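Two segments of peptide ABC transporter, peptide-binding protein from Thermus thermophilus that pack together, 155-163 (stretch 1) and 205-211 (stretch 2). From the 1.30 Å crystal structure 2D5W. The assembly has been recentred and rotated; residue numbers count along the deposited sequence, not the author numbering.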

ATOM      1  N   THR A 155       4.861 -16.393   0.179  1.00 11.85           N
ATOM      2  CA  THR A 155       5.656 -16.517   1.389  1.00 11.71           C
ATOM      3  C   THR A 155       6.974 -17.237   1.118  1.00  9.97           C
ATOM      4  O   THR A 155       7.203 -18.340   1.609  1.00 10.79           O
ATOM      5  CB  THR A 155       4.879 -17.278   2.486  1.00 11.98           C
ATOM      6  OG1 THR A 155       4.473 -18.556   1.982  1.00 14.42           O
ATOM      7  CG2 THR A 155       3.644 -16.491   2.911  1.00 14.07           C
ATOM      8  N   TYR A 156       7.841 -16.613   0.330  1.00  9.73           N
ATOM      9  CA  TYR A 156       9.139 -17.203   0.034  1.00  9.46           C
ATOM     10  C   TYR A 156      10.099 -16.139  -0.488  1.00  9.99           C
ATOM     11  O   TYR A 156       9.681 -15.082  -0.963  1.00  9.76           O
ATOM     12  CB  TYR A 156       8.994 -18.354  -0.976  1.00  9.59           C
ATOM     13  CG  TYR A 156       8.701 -17.931  -2.395  1.00  9.50           C
ATOM     14  CD1 TYR A 156       9.693 -17.976  -3.373  1.00  9.71           C
ATOM     15  CD2 TYR A 156       7.435 -17.481  -2.763  1.00 10.41           C
ATOM     16  CE1 TYR A 156       9.432 -17.584  -4.683  1.00 11.35           C
ATOM     17  CE2 TYR A 156       7.164 -17.085  -4.067  1.00 10.91           C
ATOM     18  CZ  TYR A 156       8.167 -17.139  -5.021  1.00 11.84           C
ATOM     19  OH  TYR A 156       7.912 -16.744  -6.316  1.00 14.14           O
ATOM     20  N   ALA A 157      11.391 -16.423  -0.368  1.00  9.41           N
ATOM     21  CA  ALA A 157      12.448 -15.520  -0.817  1.00  9.97           C
ATOM     22  C   ALA A 157      13.609 -16.427  -1.220  1.00  9.47           C
ATOM     23  O   ALA A 157      13.701 -17.560  -0.744  1.00  9.82           O
ATOM     24  CB  ALA A 157      12.854 -14.576   0.312  1.00 10.44           C
ATOM     25  N   PRO A 158      14.520 -15.942  -2.083  1.00  9.44           N
ATOM     26  CA  PRO A 158      15.647 -16.779  -2.520  1.00  9.22           C
ATOM     27  C   PRO A 158      16.738 -17.056  -1.497  1.00  8.79           C
ATOM     28  O   PRO A 158      17.690 -16.286  -1.354  1.00  9.99           O
ATOM     29  CB  PRO A 158      16.166 -16.038  -3.745  1.00  9.13           C
ATOM     30  CG  PRO A 158      15.930 -14.601  -3.377  1.00  9.96           C
ATOM     31  CD  PRO A 158      14.557 -14.617  -2.730  1.00 10.09           C
ATOM     32  N   LYS A 159      16.610 -18.188  -0.816  1.00  9.68           N
ATOM     33  CA  LYS A 159      17.564 -18.577   0.207  1.00 10.87           C
ATOM     34  C   LYS A 159      18.991 -18.744  -0.302  1.00  9.67           C
ATOM     35  O   LYS A 159      19.933 -18.321   0.365  1.00 10.36           O
ATOM     36  CB  LYS A 159      17.113 -19.877   0.877  1.00 12.07           C
ATOM     37  CG  LYS A 159      18.048 -20.359   1.976  1.00 15.09           C
ATOM     38  CD  LYS A 159      17.633 -21.729   2.486  1.00 18.87           C
ATOM     39  CE  LYS A 159      18.643 -22.279   3.480  1.00 21.23           C
ATOM     40  NZ  LYS A 159      18.245 -23.628   3.967  1.00 22.63           N
ATOM     41  N   HIS A 160      19.161 -19.355  -1.474  1.00 10.16           N
ATOM     42  CA  HIS A 160      20.510 -19.564  -1.987  1.00 10.56           C
ATOM     43  C   HIS A 160      21.234 -18.255  -2.273  1.00 10.28           C
ATOM     44  O   HIS A 160      22.460 -18.218  -2.327  1.00 11.99           O
ATOM     45  CB  HIS A 160      20.502 -20.464  -3.239  1.00 11.29           C
ATOM     46  CG  HIS A 160      19.904 -19.834  -4.461  1.00 10.99           C
ATOM     47  ND1 HIS A 160      18.549 -19.632  -4.613  1.00 11.73           N
ATOM     48  CD2 HIS A 160      20.477 -19.408  -5.613  1.00 11.68           C
ATOM     49  CE1 HIS A 160      18.313 -19.112  -5.805  1.00 10.58           C
ATOM     50  NE2 HIS A 160      19.466 -18.967  -6.432  1.00 11.52           N
ATOM     51  N   ILE A 161      20.474 -17.177  -2.430  1.00  9.78           N
ATOM     52  CA  ILE A 161      21.050 -15.864  -2.702  1.00 10.75           C
ATOM     53  C   ILE A 161      21.246 -15.031  -1.438  1.00  9.58           C
ATOM     54  O   ILE A 161      22.322 -14.475  -1.211  1.00 10.17           O
ATOM     55  CB  ILE A 161      20.149 -15.052  -3.671  1.00 10.27           C
ATOM     56  CG1 ILE A 161      20.080 -15.746  -5.034  1.00 11.93           C
ATOM     57  CG2 ILE A 161      20.660 -13.616  -3.793  1.00 10.80           C
ATOM     58  CD1 ILE A 161      21.418 -15.879  -5.747  1.00 11.44           C
ATOM     59  N   MET A 162      20.208 -14.959  -0.612  1.00  9.90           N
ATOM     60  CA  MET A 162      20.243 -14.138   0.595  1.00 10.01           C
ATOM     61  C   MET A 162      20.587 -14.849   1.899  1.00 10.93           C
ATOM     62  O   MET A 162      20.932 -14.198   2.884  1.00 10.11           O
ATOM     63  CB  MET A 162      18.890 -13.438   0.759  1.00 10.14           C
ATOM     64  CG  MET A 162      18.436 -12.658  -0.470  1.00 10.01           C
ATOM     65  SD  MET A 162      16.771 -11.980  -0.295  1.00 11.07           S
ATOM     66  CE  MET A 162      17.115 -10.479   0.623  1.00 14.09           C
ATOM     67  N   GLY A 163      20.485 -16.174   1.896  1.00 10.55           N
ATOM     68  CA  GLY A 163      20.751 -16.967   3.089  1.00 11.43           C
ATOM     69  C   GLY A 163      22.109 -16.797   3.742  1.00 12.00           C
ATOM     70  O   GLY A 163      22.188 -16.611   4.959  1.00 12.09           O
ATOM     71  N   GLY A 205      23.629  -7.701 -10.316  1.00 10.48           N
ATOM     72  CA  GLY A 205      23.100  -9.046 -10.143  1.00 10.89           C
ATOM     73  C   GLY A 205      22.876  -9.563  -8.735  1.00 10.46           C
ATOM     74  O   GLY A 205      22.917 -10.773  -8.508  1.00 11.23           O
ATOM     75  N   ALA A 206      22.598  -8.669  -7.795  1.00 10.08           N
ATOM     76  CA  ALA A 206      22.397  -9.071  -6.404  1.00  9.90           C
ATOM     77  C   ALA A 206      21.201  -9.986  -6.159  1.00 10.14           C
ATOM     78  O   ALA A 206      21.210 -10.771  -5.213  1.00 10.36           O
ATOM     79  CB  ALA A 206      22.276  -7.832  -5.521  1.00 12.46           C
ATOM     80  N   MET A 207      20.171  -9.887  -6.993  1.00  9.48           N
ATOM     81  CA  MET A 207      18.980 -10.708  -6.807  1.00  9.19           C
ATOM     82  C   MET A 207      18.642 -11.597  -7.995  1.00  8.92           C
ATOM     83  O   MET A 207      19.199 -11.448  -9.086  1.00  9.34           O
ATOM     84  CB  MET A 207      17.770  -9.812  -6.512  1.00 10.10           C
ATOM     85  CG  MET A 207      17.699  -9.278  -5.089  1.00  9.44           C
ATOM     86  SD  MET A 207      17.436 -10.593  -3.867  1.00 10.85           S
ATOM     87  CE  MET A 207      15.664 -10.904  -4.078  1.00 11.90           C
ATOM     88  N   VAL A 208      17.739 -12.546  -7.747  1.00  8.73           N
ATOM     89  CA  VAL A 208      17.216 -13.423  -8.786  1.00  9.09           C
ATOM     90  C   VAL A 208      15.704 -13.239  -8.720  1.00  8.52           C
ATOM     91  O   VAL A 208      15.178 -12.754  -7.709  1.00  9.81           O
ATOM     92  CB  VAL A 208      17.616 -14.903  -8.605  1.00  9.40           C
ATOM     93  CG1 VAL A 208      19.126 -15.044  -8.801  1.00 10.41           C
ATOM     94  CG2 VAL A 208      17.179 -15.416  -7.253  1.00 11.53           C
ATOM     95  N   TYR A 209      15.016 -13.644  -9.781  1.00  9.14           N
ATOM     96  CA  TYR A 209      13.590 -13.397  -9.926  1.00  8.80           C
ATOM     97  C   TYR A 209      12.739 -14.623 -10.211  1.00  8.40           C
ATOM     98  O   TYR A 209      13.165 -15.527 -10.919  1.00  9.33           O
ATOM     99  CB  TYR A 209      13.451 -12.350 -11.033  1.00  8.87           C
ATOM    100  CG  TYR A 209      14.338 -11.152 -10.751  1.00  8.12           C
ATOM    101  CD1 TYR A 209      13.908 -10.142  -9.894  1.00  8.10           C
ATOM    102  CD2 TYR A 209      15.652 -11.087 -11.230  1.00  8.39           C
ATOM    103  CE1 TYR A 209      14.745  -9.109  -9.511  1.00  9.03           C
ATOM    104  CE2 TYR A 209      16.508 -10.047 -10.845  1.00  8.75           C
ATOM    105  CZ  TYR A 209      16.041  -9.063  -9.981  1.00  7.93           C
ATOM    106  OH  TYR A 209      16.857  -8.037  -9.562  1.00  9.11           O
ATOM    107  N   SER A 210      11.523 -14.636  -9.674  1.00  8.67           N
ATOM    108  CA  SER A 210      10.616 -15.770  -9.842  1.00  8.83           C
ATOM    109  C   SER A 210       9.415 -15.489 -10.736  1.00  8.63           C
ATOM    110  O   SER A 210       8.628 -16.392 -11.014  1.00  9.91           O
ATOM    111  CB  SER A 210      10.094 -16.201  -8.479  1.00  9.11           C
ATOM    112  OG  SER A 210       9.375 -15.127  -7.894  1.00 10.03           O
ATOM    113  N   GLY A 211       9.265 -14.239 -11.163  1.00  8.78           N
ATOM    114  CA  GLY A 211       8.133 -13.870 -11.992  1.00  9.41           C
ATOM    115  C   GLY A 211       8.340 -14.061 -13.479  1.00  9.37           C
ATOM    116  O   GLY A 211       9.367 -14.579 -13.905  1.00  9.37           O
TER

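The apolar centre of the contact forms around Val 208, whose CA-to-CB bond points toward the first stretch. Val 208 CG2 lies 3.7 Å from Pro 158 CB and 3.7 Å from Ile 161 CG1, distances typical of van der Waals packing. Val 208 CG2 is also 4.1 Å from His 160 CE1, so one compact branch touches three residues. Pro 158 and Ile 161 also direct their CA-to-CB bonds toward the second stretch, and the register agrees: Pro 158 CA is 7.3 Å from Val 208 CA, and Ile 161 CA is 6.9 Å from Met 207 CA. The branched hydrocarbon side chains of Val 208 and Ile 161 suit this centre, supplying surfaces that meet with no polar group to satisfy.

Pro 158 occupies the N-cap position of the helix that begins at Lys 159. Proline has no backbone NH to donate, and this position does not require one for the helix; Pro 158 O accepts from Met 162 N at 2.9 Å and from Ile 161 N at 3.1 Å.

Pro 158, Ile 161 and Met 162 all make apolar side-chain contacts with Met 207. Its CA-to-CB bond runs sideways, but with all three chi angles in m the chain places Met 207 CE 3.8 Å from Pro 158 CG and Met 207 SD 3.9 Å from Met 162 SD. A flexible, unbranched thioether suits this position because it can bend to reach both partners. Ile 161 CG2 meets Ala 206 O at 3.2 Å, a close approach of a methyl to a backbone carbonyl.

At the polar edge, Ser 210 OG donates a hydrogen bond to Tyr 156 OH, 2.7 Å away, the sole hydrogen bond between the stretches. The CA-to-CB bond of Tyr 156 runs sideways, but the long side chain brings OH across to the short side chain of Ser 210, whose CA-to-CB bond points toward the first stretch. Both residues are buried, and both hydroxyls have further hydrogen bonds elsewhere in the structure. In all, 331 Å² is buried, counting both sides.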